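Local coordinates for protein dTDP-4-dehydrorhamnose 3,5-epimerase (Sulfolobus tokodaii, PDB 2B9U) that probably catalyses the 3,5-epimerization of the sugar of dTDP-4-dehydro-6-deoxy-glucose, a step in the synthesis of dTDP-L-rhamnose, at residues Phe51-Val57 against Phe120-Ser126; Lys77-Val83 against Val98-Glu104; Met1-Phe5 against Val30-Phe36. All blocks are in the same frame, centred on the assembly; numbering follows the deposited sequence.

Interaction 1 (Phe51-Val57 against Phe120-Ser126); sequences FSRKGVV and FQALEDS
Segment 51-57 leaves strand 44-52, turns at 53-56 and enters 57-63; antiparallel to it, 120-126 leaves strand 116-122, passes through a loop at 123-125 and enters 126-133, so pairing reaches both ends. F51 (chi1 t) brings its ring edge to D125, CZ to OD2 3.9 Å, and its CA makes a CA-H...O contact with S126 O (3.3 Å). S52 forms a hydrogen-bonded pair with S126: S52 N to S126 O and S126 N to S52 O are both 2.8 Å. A water lies 2.5 Å from S52 OG, itself also hydrogen-bonded to R58, and donates to S126 O at 3.0 Å. R53 starts a type II beta turn ending at V56, whose N bonds R53 O at 3.1 Å. K54 N donates to D125 OD1 (2.9 Å); its extended side chain places CG 3.4 Å from L123 O. G55 takes the positive phi of the turn (94/-13), where a CB would jam against the preceding carbonyl; its N bonds A122 O at 2.8 Å and its O accepts from Q121 NE2 at 3.1 Å, while Q121 OE1 bonds I154 N. V56 O receives A122 N (2.9 Å). V57 and Q121 form a non-hydrogen-bonded pair (CA-CA 4.4 Å), with V57 CG2 3.7 Å from Q121 NE2. This is a crossing between the two sheets of a flattened jelly-roll-like barrel, as in cupins: strands 44-52 and 126-133 pair in one sheet, 57-63 and 116-122 in the other, and F51 also pairs with a strand of the second subunit.

Interaction 2 (Lys77-Val83 against Val98-Glu104); sequences KGRILDV and VKAELNE
Three polar contacts on one face of this beta hairpin of the cupin-type barrel tie R79 to E101: NE to OE2 at 2.6 Å and NH2 to OE2 at 2.9 Å, with a weak NH2 to OE1 bond at 3.2 Å, together one salt bridge. R79 reaches there with chi1 m, chi2 t and chi3 p, E101 with chi1 and chi2 t; N103 ND2 adds a bond to E101 OE2 at 3.2 Å, while N103 OD1 accepts from N106 N. At the end of the pairing, G78 N donates to E104 OE1 (2.8 Å) and E104 N to G78 O (2.9 Å); at the positive phi of G78 (90/-155) a CB would clash with K77 O, so glycine fits.

Pieces 79-83 and 98-103 run antiparallel (closest approach of the axes 4.6 Å, N-to-C directions at 157°). I80 and L102 form a hydrogen-bonded pair, I80 N to L102 O 2.8 Å and L102 N to I80 O 3.1 Å; D82 and A100 form the next, D82 N to A100 O 2.8 Å and A100 N to D82 O 2.9 Å. R79-N103, L81-E101 and V83-K99 are the non-hydrogen-bonded pairs.

Side chains alternate between two faces. I80, D82, A100 and L102 share one: I80 and L102 meet V75 of the other sheet, and D82 OD1 bonds H118. R79, L81, V83, K99, E101 and N103 share the other, with V83 CG2 on K99 CG at 4.0 Å. Strand 97-103 ends the sheet within this chain, and strand 116-122 flanks 79-86. On the inward face, D82 CB lies 3.9 Å from L102 CD1.

Interaction 3 (Met1-Phe5 against Val30-Phe36); sequences MPFEF and VFKSEDF
An aromatic cluster of F3, F5 and F36 joins the N-terminal strand to the short helix after strand 25-32. F36, from helix 33-37, is the middle ring of two T-shaped stacks. Its edge points at the face of F3 (centroids 5.0 Å apart, planes at 85°, F3 CZ to F36 CE1 3.7 Å), and the edge of F5 points at the face of F36 (centroids 5.8 Å, planes at 79°, F5 CZ to F36 CD1 4.3 Å). F3 and F5 both hold chi1 m, near -55°; F36 is also m, at -83°. No hydrogen bond crosses between the segments.

The strand pieces 3-5 and 30-32 are not paired: their axes cross at -88° with a closest approach of 9.9 Å, and side chains fill the gap. Between them in sequence lies strand 12-22, which pairs with both 3-9 and 25-32 in a sheet of the jelly-roll-like fold, and its I15 touches F3, F5 and F36. K32 occupies the N-cap position, and F36 N bonds K32 O at 3.0 Å in the first helical turn.

F3 has the largest area covered by the other segment, with CE1 3.1 Å from V30 O, CE2 3.9 Å from K32 CG, and its edge at D35, CE2 to OD2 3.6 Å. P2 CG lies 3.5 Å from that same D35 OD2, while F31 and K32 continue into antiparallel pairing with a strand of the second subunit.

In the fold
Interactions 1 and 2 share a sheet: strands 116-122 and 79-86 are neighbours, and probable hydrogen bonds join L123 N to R79 O (2.7 Å) and Q121 O to L81 N (2.9 Å). Their centres are 10 Å apart, and interaction 2 is nested inside the chain loop closed by interaction 1. Interaction 3 closes before either opens; its centre is about 27 Å from that of interaction 1 and about 19 Å from that of interaction 2, and it touches neither. Interactions 1 and 3 nevertheless reach the same sheet and both meet the second subunit of the homodimer. All three lie away from Y137, predicted to stack on the thymidine ring of the substrate.

Interaction 1 (Phe51-Val57 against Phe120-Ser126)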
loop_
_atom_site.group_PDB
_atom_site.type_symbol
_atom_site.label_atom_id
_atom_site.label_comp_id
_atom_site.label_asym_id
_atom_site.label_seq_id
_atom_site.Cartn_x
_atom_site.Cartn_y
_atom_site.Cartn_z
ATOM N N PHE A 51 -11.450 -1.889 4.703
ATOM C CA PHE A 51 -12.559 -1.654 3.813
ATOM C C PHE A 51 -13.726 -1.144 4.661
ATOM O O PHE A 51 -14.073 -1.737 5.674
ATOM C CB PHE A 51 -12.951 -2.927 3.067
ATOM C CG PHE A 51 -14.290 -2.832 2.393
ATOM C CD1 PHE A 51 -14.471 -1.983 1.285
ATOM C CD2 PHE A 51 -15.375 -3.560 2.867
ATOM C CE1 PHE A 51 -15.716 -1.874 0.665
ATOM C CE2 PHE A 51 -16.614 -3.456 2.249
ATOM C CZ PHE A 51 -16.784 -2.612 1.142
ATOM N N SER A 52 -14.313 -0.029 4.250
ATOM C CA SER A 52 -15.349 0.614 5.021
ATOM C C SER A 52 -16.555 0.844 4.129
ATOM O O SER A 52 -16.438 1.440 3.065
ATOM C CB SER A 52 -14.834 1.939 5.608
ATOM O OG SER A 52 -13.619 1.723 6.333
ATOM N N ARG A 53 -17.710 0.365 4.574
ATOM C CA ARG A 53 -18.976 0.604 3.887
ATOM C C ARG A 53 -19.341 2.060 4.054
ATOM O O ARG A 53 -18.923 2.684 5.019
ATOM C CB ARG A 53 -20.068 -0.302 4.466
ATOM C CG ARG A 53 -19.843 -1.762 4.122
ATOM C CD ARG A 53 -20.680 -2.707 4.949
ATOM N NE ARG A 53 -20.401 -4.095 4.567
ATOM C CZ ARG A 53 -21.095 -5.155 4.975
ATOM N NH1 ARG A 53 -22.146 -5.016 5.780
ATOM N NH2 ARG A 53 -20.741 -6.365 4.562
ATOM N N LYS A 54 -20.115 2.598 3.118
ATOM C CA LYS A 54 -20.554 3.996 3.175
ATOM C C LYS A 54 -21.159 4.375 4.526
ATOM O O LYS A 54 -22.006 3.657 5.076
ATOM C CB LYS A 54 -21.543 4.284 2.048
ATOM C CG LYS A 54 -22.126 5.694 2.012
ATOM C CD LYS A 54 -23.000 5.909 0.769
ATOM C CE LYS A 54 -23.755 7.243 0.840
ATOM N NZ LYS A 54 -24.699 7.464 -0.314
ATOM N N GLY A 55 -20.704 5.510 5.056
ATOM C CA GLY A 55 -21.201 6.034 6.316
ATOM C C GLY A 55 -20.388 5.616 7.522
ATOM O O GLY A 55 -20.572 6.164 8.622
ATOM N N VAL A 56 -19.504 4.640 7.329
ATOM C CA VAL A 56 -18.649 4.164 8.413
ATOM C C VAL A 56 -17.770 5.312 8.900
ATOM O O VAL A 56 -17.257 6.081 8.089
ATOM C CB VAL A 56 -17.802 2.919 7.977
ATOM C CG1 VAL A 56 -16.582 2.723 8.866
ATOM C CG2 VAL A 56 -18.680 1.670 7.964
ATOM N N VAL A 57 -17.636 5.433 10.220
ATOM C CA VAL A 57 -16.662 6.319 10.834
ATOM C C VAL A 57 -15.664 5.473 11.609
ATOM O O VAL A 57 -16.065 4.574 12.355
ATOM C CB VAL A 57 -17.348 7.318 11.801
ATOM C CG1 VAL A 57 -16.304 8.145 12.557
ATOM C CG2 VAL A 57 -18.332 8.216 11.052
ATOM N N PHE A 120 -11.764 9.135 9.765
ATOM C CA PHE A 120 -12.438 9.454 8.514
ATOM C C PHE A 120 -13.853 8.915 8.519
ATOM O O PHE A 120 -14.163 7.990 9.271
ATOM C CB PHE A 120 -11.678 8.909 7.289
ATOM C CG PHE A 120 -11.573 7.401 7.244
ATOM C CD1 PHE A 120 -12.565 6.629 6.632
ATOM C CD2 PHE A 120 -10.468 6.755 7.780
ATOM C CE1 PHE A 120 -12.458 5.253 6.567
ATOM C CE2 PHE A 120 -10.358 5.361 7.721
ATOM C CZ PHE A 120 -11.343 4.612 7.120
ATOM N N GLN A 121 -14.697 9.504 7.678
ATOM C CA GLN A 121 -15.936 8.869 7.270
ATOM C C GLN A 121 -15.867 8.419 5.807
ATOM O O GLN A 121 -15.429 9.174 4.924
ATOM C CB GLN A 121 -17.149 9.773 7.499
ATOM C CG GLN A 121 -18.474 9.063 7.184
ATOM C CD GLN A 121 -19.687 9.856 7.598
ATOM O OE1 GLN A 121 -19.805 11.047 7.300
ATOM N NE2 GLN A 121 -20.609 9.196 8.271
ATOM N N ALA A 122 -16.276 7.175 5.562
ATOM C CA ALA A 122 -16.405 6.681 4.191
ATOM C C ALA A 122 -17.616 7.349 3.524
ATOM O O ALA A 122 -18.744 7.265 4.029
ATOM C CB ALA A 122 -16.510 5.152 4.174
ATOM N N LEU A 123 -17.358 8.044 2.410
ATOM C CA LEU A 123 -18.383 8.754 1.658
ATOM C C LEU A 123 -19.062 7.799 0.668
ATOM O O LEU A 123 -20.216 7.974 0.279
ATOM C CB LEU A 123 -17.768 9.987 0.948
ATOM C CG LEU A 123 -17.068 11.003 1.864
ATOM C CD1 LEU A 123 -16.498 12.170 1.089
ATOM C CD2 LEU A 123 -17.981 11.534 2.986
ATOM N N GLU A 124 -18.297 6.789 0.282
ATOM C CA GLU A 124 -18.707 5.675 -0.540
ATOM C C GLU A 124 -18.053 4.497 0.162
ATOM O O GLU A 124 -17.215 4.692 1.058
ATOM C CB GLU A 124 -18.069 5.776 -1.941
ATOM C CG GLU A 124 -18.595 6.845 -2.866
ATOM C CD GLU A 124 -17.854 6.882 -4.212
ATOM O OE1 GLU A 124 -17.211 5.872 -4.618
ATOM O OE2 GLU A 124 -17.909 7.946 -4.873
ATOM N N ASP A 125 -18.395 3.289 -0.270
ATOM C CA ASP A 125 -17.645 2.079 0.085
ATOM C C ASP A 125 -16.212 2.338 -0.325
ATOM O O ASP A 125 -15.964 2.657 -1.493
ATOM C CB ASP A 125 -18.171 0.863 -0.687
ATOM C CG ASP A 125 -19.434 0.262 -0.079
ATOM O OD1 ASP A 125 -20.050 0.878 0.816
ATOM O OD2 ASP A 125 -19.808 -0.854 -0.512
ATOM N N SER A 126 -15.283 2.229 0.628
ATOM C CA SER A 126 -13.890 2.664 0.432
ATOM C C SER A 126 -12.822 1.714 0.973
ATOM O O SER A 126 -12.970 1.138 2.061
ATOM C CB SER A 126 -13.646 4.021 1.105
ATOM O OG SER A 126 -14.463 5.021 0.554
HETATM O O HOH W 1 -11.724 1.820 4.743
#

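Interaction 2 (Lys77-Val83 against Val98-Glu104)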
loop_
_atom_site.group_PDB
_atom_site.type_symbol
_atom_site.label_atom_id
_atom_site.label_comp_id
_atom_site.label_asym_id
_atom_site.label_seq_id
_atom_site.Cartn_x
_atom_site.Cartn_y
_atom_site.Cartn_z
ATOM N N LYS A 77 -9.649 3.002 -3.609
ATOM C CA LYS A 77 -11.042 2.817 -4.041
ATOM C C LYS A 77 -11.995 3.587 -3.124
ATOM O O LYS A 77 -11.839 3.562 -1.927
ATOM C CB LYS A 77 -11.420 1.331 -4.098
ATOM C CG LYS A 77 -12.808 1.028 -4.717
ATOM C CD LYS A 77 -13.016 -0.482 -4.891
ATOM C CE LYS A 77 -14.143 -0.803 -5.910
ATOM N NZ LYS A 77 -15.495 -0.370 -5.397
ATOM N N GLY A 78 -12.965 4.288 -3.708
ATOM C CA GLY A 78 -13.955 5.051 -2.946
ATOM C C GLY A 78 -13.550 6.489 -2.645
ATOM O O GLY A 78 -12.708 7.086 -3.348
ATOM N N ARG A 79 -14.133 7.016 -1.573
ATOM C CA ARG A 79 -14.067 8.432 -1.217
ATOM C C ARG A 79 -14.182 8.500 0.288
ATOM O O ARG A 79 -15.131 7.945 0.866
ATOM C CB ARG A 79 -15.276 9.203 -1.777
ATOM C CG ARG A 79 -15.354 9.433 -3.270
ATOM C CD ARG A 79 -16.633 10.233 -3.603
ATOM N NE ARG A 79 -16.644 11.587 -3.024
ATOM C CZ ARG A 79 -17.729 12.251 -2.608
ATOM N NH1 ARG A 79 -18.939 11.695 -2.645
ATOM N NH2 ARG A 79 -17.592 13.483 -2.113
ATOM N N ILE A 80 -13.235 9.174 0.936
ATOM C CA ILE A 80 -13.350 9.400 2.377
ATOM C C ILE A 80 -13.187 10.890 2.713
ATOM O O ILE A 80 -12.545 11.626 1.967
ATOM C CB ILE A 80 -12.323 8.556 3.200
ATOM C CG1 ILE A 80 -10.893 9.114 3.035
ATOM C CG2 ILE A 80 -12.427 7.076 2.838
ATOM C CD1 ILE A 80 -9.870 8.532 4.030
ATOM N N LEU A 81 -13.784 11.323 3.819
ATOM C CA LEU A 81 -13.452 12.617 4.389
ATOM C C LEU A 81 -12.495 12.305 5.516
ATOM O O LEU A 81 -12.892 11.766 6.533
ATOM C CB LEU A 81 -14.688 13.354 4.933
ATOM C CG LEU A 81 -14.402 14.708 5.629
ATOM C CD1 LEU A 81 -13.752 15.711 4.660
ATOM C CD2 LEU A 81 -15.680 15.285 6.250
ATOM N N ASP A 82 -11.236 12.644 5.311
ATOM C CA ASP A 82 -10.180 12.323 6.237
ATOM C C ASP A 82 -9.872 13.506 7.151
ATOM O O ASP A 82 -9.846 14.653 6.700
ATOM C CB ASP A 82 -8.934 11.949 5.457
ATOM C CG ASP A 82 -7.996 11.140 6.270
ATOM O OD1 ASP A 82 -8.429 10.073 6.743
ATOM O OD2 ASP A 82 -6.852 11.584 6.462
ATOM N N VAL A 83 -9.654 13.224 8.434
ATOM C CA VAL A 83 -9.465 14.282 9.429
ATOM C C VAL A 83 -8.256 13.980 10.322
ATOM O O VAL A 83 -8.009 12.818 10.672
ATOM C CB VAL A 83 -10.728 14.458 10.324
ATOM C CG1 VAL A 83 -10.545 15.598 11.301
ATOM C CG2 VAL A 83 -11.975 14.681 9.475
ATOM N N VAL A 98 -7.402 19.377 10.505
ATOM C CA VAL A 98 -7.369 19.453 9.052
ATOM C C VAL A 98 -8.352 18.419 8.489
ATOM O O VAL A 98 -8.426 17.285 8.979
ATOM C CB VAL A 98 -5.919 19.232 8.489
ATOM C CG1 VAL A 98 -5.913 19.130 6.972
ATOM C CG2 VAL A 98 -4.991 20.352 8.935
ATOM N N LYS A 99 -9.121 18.843 7.489
ATOM C CA LYS A 99 -10.030 17.978 6.737
ATOM C C LYS A 99 -9.551 17.935 5.298
ATOM O O LYS A 99 -9.070 18.944 4.761
ATOM C CB LYS A 99 -11.462 18.529 6.767
ATOM C CG LYS A 99 -12.135 18.480 8.110
ATOM C CD LYS A 99 -13.616 18.740 7.954
ATOM C CE LYS A 99 -14.344 18.705 9.269
ATOM N NZ LYS A 99 -15.807 18.995 9.082
ATOM N N ALA A 100 -9.647 16.758 4.687
ATOM C CA ALA A 100 -9.302 16.558 3.283
ATOM C C ALA A 100 -10.050 15.347 2.732
ATOM O O ALA A 100 -10.095 14.288 3.383
ATOM C CB ALA A 100 -7.788 16.360 3.105
ATOM N N GLU A 101 -10.639 15.521 1.549
ATOM C CA GLU A 101 -11.221 14.421 0.797
ATOM C C GLU A 101 -10.152 13.681 0.017
ATOM O O GLU A 101 -9.493 14.240 -0.877
ATOM C CB GLU A 101 -12.340 14.879 -0.150
ATOM C CG GLU A 101 -13.191 13.681 -0.629
ATOM C CD GLU A 101 -14.374 14.079 -1.491
ATOM O OE1 GLU A 101 -14.955 15.178 -1.285
ATOM O OE2 GLU A 101 -14.728 13.277 -2.378
ATOM N N LEU A 102 -9.970 12.418 0.386
ATOM C CA LEU A 102 -9.072 11.526 -0.338
ATOM C C LEU A 102 -9.955 10.508 -1.011
ATOM O O LEU A 102 -10.916 10.030 -0.425
ATOM C CB LEU A 102 -8.065 10.865 0.629
ATOM C CG LEU A 102 -7.314 11.823 1.562
ATOM C CD1 LEU A 102 -6.487 11.064 2.594
ATOM C CD2 LEU A 102 -6.403 12.827 0.776
ATOM N N ASN A 103 -9.656 10.212 -2.268
ATOM C CA ASN A 103 -10.525 9.372 -3.074
ATOM C C ASN A 103 -9.750 8.730 -4.222
ATOM O O ASN A 103 -8.582 9.066 -4.451
ATOM C CB ASN A 103 -11.778 10.151 -3.558
ATOM C CG ASN A 103 -11.445 11.400 -4.378
ATOM O OD1 ASN A 103 -10.604 11.374 -5.264
ATOM N ND2 ASN A 103 -12.147 12.496 -4.094
ATOM N N GLU A 104 -10.394 7.805 -4.924
ATOM C CA GLU A 104 -9.768 7.128 -6.052
ATOM C C GLU A 104 -9.665 8.020 -7.299
ATOM O O GLU A 104 -8.915 7.701 -8.216
ATOM C CB GLU A 104 -10.522 5.842 -6.388
ATOM C CG GLU A 104 -11.954 6.034 -6.900
ATOM C CD GLU A 104 -12.614 4.698 -7.212
ATOM O OE1 GLU A 104 -13.545 4.306 -6.474
ATOM O OE2 GLU A 104 -12.181 4.020 -8.179
#

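Interaction 3 (Met1-Phe5 against Val30-Phe36)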
loop_
_atom_site.group_PDB
_atom_site.type_symbol
_atom_site.label_atom_id
_atom_site.label_comp_id
_atom_site.label_asym_id
_atom_site.label_seq_id
_atom_site.Cartn_x
_atom_site.Cartn_y
_atom_site.Cartn_z
ATOM N N MET A 1 9.379 16.364 -9.121
ATOM C CA MET A 1 7.949 16.189 -9.579
ATOM C C MET A 1 7.422 14.758 -9.948
ATOM O O MET A 1 6.611 14.623 -10.862
ATOM C CB MET A 1 7.597 17.219 -10.678
ATOM C CG MET A 1 8.041 16.884 -12.120
ATOM S SD MET A 1 7.826 18.287 -13.274
ATOM C CE MET A 1 6.189 18.003 -13.989
ATOM N N PRO A 2 7.864 13.692 -9.246
ATOM C CA PRO A 2 6.926 12.552 -9.169
ATOM C C PRO A 2 5.766 12.861 -8.200
ATOM O O PRO A 2 4.699 12.237 -8.264
ATOM C CB PRO A 2 7.792 11.411 -8.613
ATOM C CG PRO A 2 9.213 11.901 -8.721
ATOM C CD PRO A 2 9.145 13.384 -8.587
ATOM N N PHE A 3 5.999 13.823 -7.306
ATOM C CA PHE A 3 5.008 14.275 -6.338
ATOM C C PHE A 3 4.978 15.805 -6.224
ATOM O O PHE A 3 5.977 16.480 -6.477
ATOM C CB PHE A 3 5.287 13.681 -4.952
ATOM C CG PHE A 3 5.436 12.183 -4.942
ATOM C CD1 PHE A 3 4.316 11.360 -4.796
ATOM C CD2 PHE A 3 6.693 11.597 -5.069
ATOM C CE1 PHE A 3 4.437 9.983 -4.779
ATOM C CE2 PHE A 3 6.832 10.194 -5.053
ATOM C CZ PHE A 3 5.697 9.385 -4.903
ATOM N N GLU A 4 3.817 16.325 -5.827
ATOM C CA GLU A 4 3.680 17.688 -5.347
ATOM C C GLU A 4 3.209 17.657 -3.901
ATOM O O GLU A 4 2.303 16.910 -3.565
ATOM C CB GLU A 4 2.696 18.468 -6.216
ATOM C CG GLU A 4 3.272 18.798 -7.584
ATOM C CD GLU A 4 2.571 19.961 -8.271
ATOM O OE1 GLU A 4 1.433 20.320 -7.884
ATOM O OE2 GLU A 4 3.176 20.515 -9.217
ATOM N N PHE A 5 3.844 18.474 -3.060
ATOM C CA PHE A 5 3.551 18.546 -1.631
ATOM C C PHE A 5 2.946 19.901 -1.260
ATOM O O PHE A 5 3.494 20.944 -1.615
ATOM C CB PHE A 5 4.832 18.311 -0.826
ATOM C CG PHE A 5 5.511 16.993 -1.122
ATOM C CD1 PHE A 5 6.424 16.881 -2.170
ATOM C CD2 PHE A 5 5.245 15.865 -0.342
ATOM C CE1 PHE A 5 7.057 15.665 -2.447
ATOM C CE2 PHE A 5 5.887 14.644 -0.600
ATOM C CZ PHE A 5 6.785 14.545 -1.666
ATOM N N VAL A 30 3.075 5.620 -5.683
ATOM C CA VAL A 30 2.344 6.110 -4.542
ATOM C C VAL A 30 3.301 6.776 -3.525
ATOM O O VAL A 30 3.033 7.866 -3.054
ATOM C CB VAL A 30 1.493 4.984 -3.896
ATOM C CG1 VAL A 30 0.719 5.491 -2.681
ATOM C CG2 VAL A 30 0.553 4.354 -4.944
ATOM N N PHE A 31 4.411 6.110 -3.218
ATOM C CA PHE A 31 5.365 6.577 -2.237
ATOM C C PHE A 31 6.763 6.201 -2.713
ATOM O O PHE A 31 6.947 5.123 -3.282
ATOM C CB PHE A 31 5.042 5.940 -0.872
ATOM C CG PHE A 31 6.226 5.792 0.027
ATOM C CD1 PHE A 31 6.653 6.852 0.806
ATOM C CD2 PHE A 31 6.919 4.592 0.094
ATOM C CE1 PHE A 31 7.744 6.727 1.638
ATOM C CE2 PHE A 31 8.003 4.452 0.932
ATOM C CZ PHE A 31 8.428 5.527 1.698
ATOM N N LYS A 32 7.731 7.103 -2.506
ATOM C CA LYS A 32 9.157 6.835 -2.791
ATOM C C LYS A 32 10.026 7.414 -1.690
ATOM O O LYS A 32 9.962 8.614 -1.400
ATOM C CB LYS A 32 9.618 7.433 -4.124
ATOM C CG LYS A 32 8.927 6.899 -5.362
ATOM C CD LYS A 32 9.383 7.635 -6.608
ATOM C CE LYS A 32 10.710 7.133 -7.126
ATOM N NZ LYS A 32 10.903 7.602 -8.538
ATOM N N SER A 33 10.843 6.551 -1.094
ATOM C CA SER A 33 11.629 6.889 0.093
ATOM C C SER A 33 12.385 8.223 -0.046
ATOM O O SER A 33 12.290 9.084 0.824
ATOM C CB SER A 33 12.608 5.756 0.415
ATOM O OG SER A 33 13.473 6.124 1.472
ATOM N N GLU A 34 13.105 8.382 -1.153
ATOM C CA GLU A 34 13.936 9.554 -1.394
ATOM C C GLU A 34 13.137 10.851 -1.431
ATOM O O GLU A 34 13.510 11.822 -0.784
ATOM C CB GLU A 34 14.712 9.368 -2.700
ATOM C CG GLU A 34 15.598 10.544 -3.091
ATOM C CD GLU A 34 16.754 10.114 -3.972
ATOM O OE1 GLU A 34 17.029 10.805 -4.983
ATOM O OE2 GLU A 34 17.376 9.071 -3.654
ATOM N N ASP A 35 12.052 10.861 -2.200
ATOM C CA ASP A 35 11.205 12.035 -2.328
ATOM C C ASP A 35 10.537 12.419 -1.001
ATOM O O ASP A 35 10.435 13.614 -0.659
ATOM C CB ASP A 35 10.150 11.796 -3.416
ATOM C CG ASP A 35 10.762 11.673 -4.815
ATOM O OD1 ASP A 35 11.671 12.465 -5.150
ATOM O OD2 ASP A 35 10.322 10.802 -5.593
ATOM N N PHE A 36 10.096 11.405 -0.249
ATOM C CA PHE A 36 9.364 11.645 0.982
ATOM C C PHE A 36 10.298 12.077 2.112
ATOM O O PHE A 36 9.905 12.873 2.962
ATOM C CB PHE A 36 8.539 10.412 1.399
ATOM C CG PHE A 36 7.199 10.294 0.710
ATOM C CD1 PHE A 36 7.088 10.390 -0.679
ATOM C CD2 PHE A 36 6.048 10.031 1.456
ATOM C CE1 PHE A 36 5.831 10.253 -1.317
ATOM C CE2 PHE A 36 4.804 9.885 0.835
ATOM C CZ PHE A 36 4.696 9.997 -0.555
#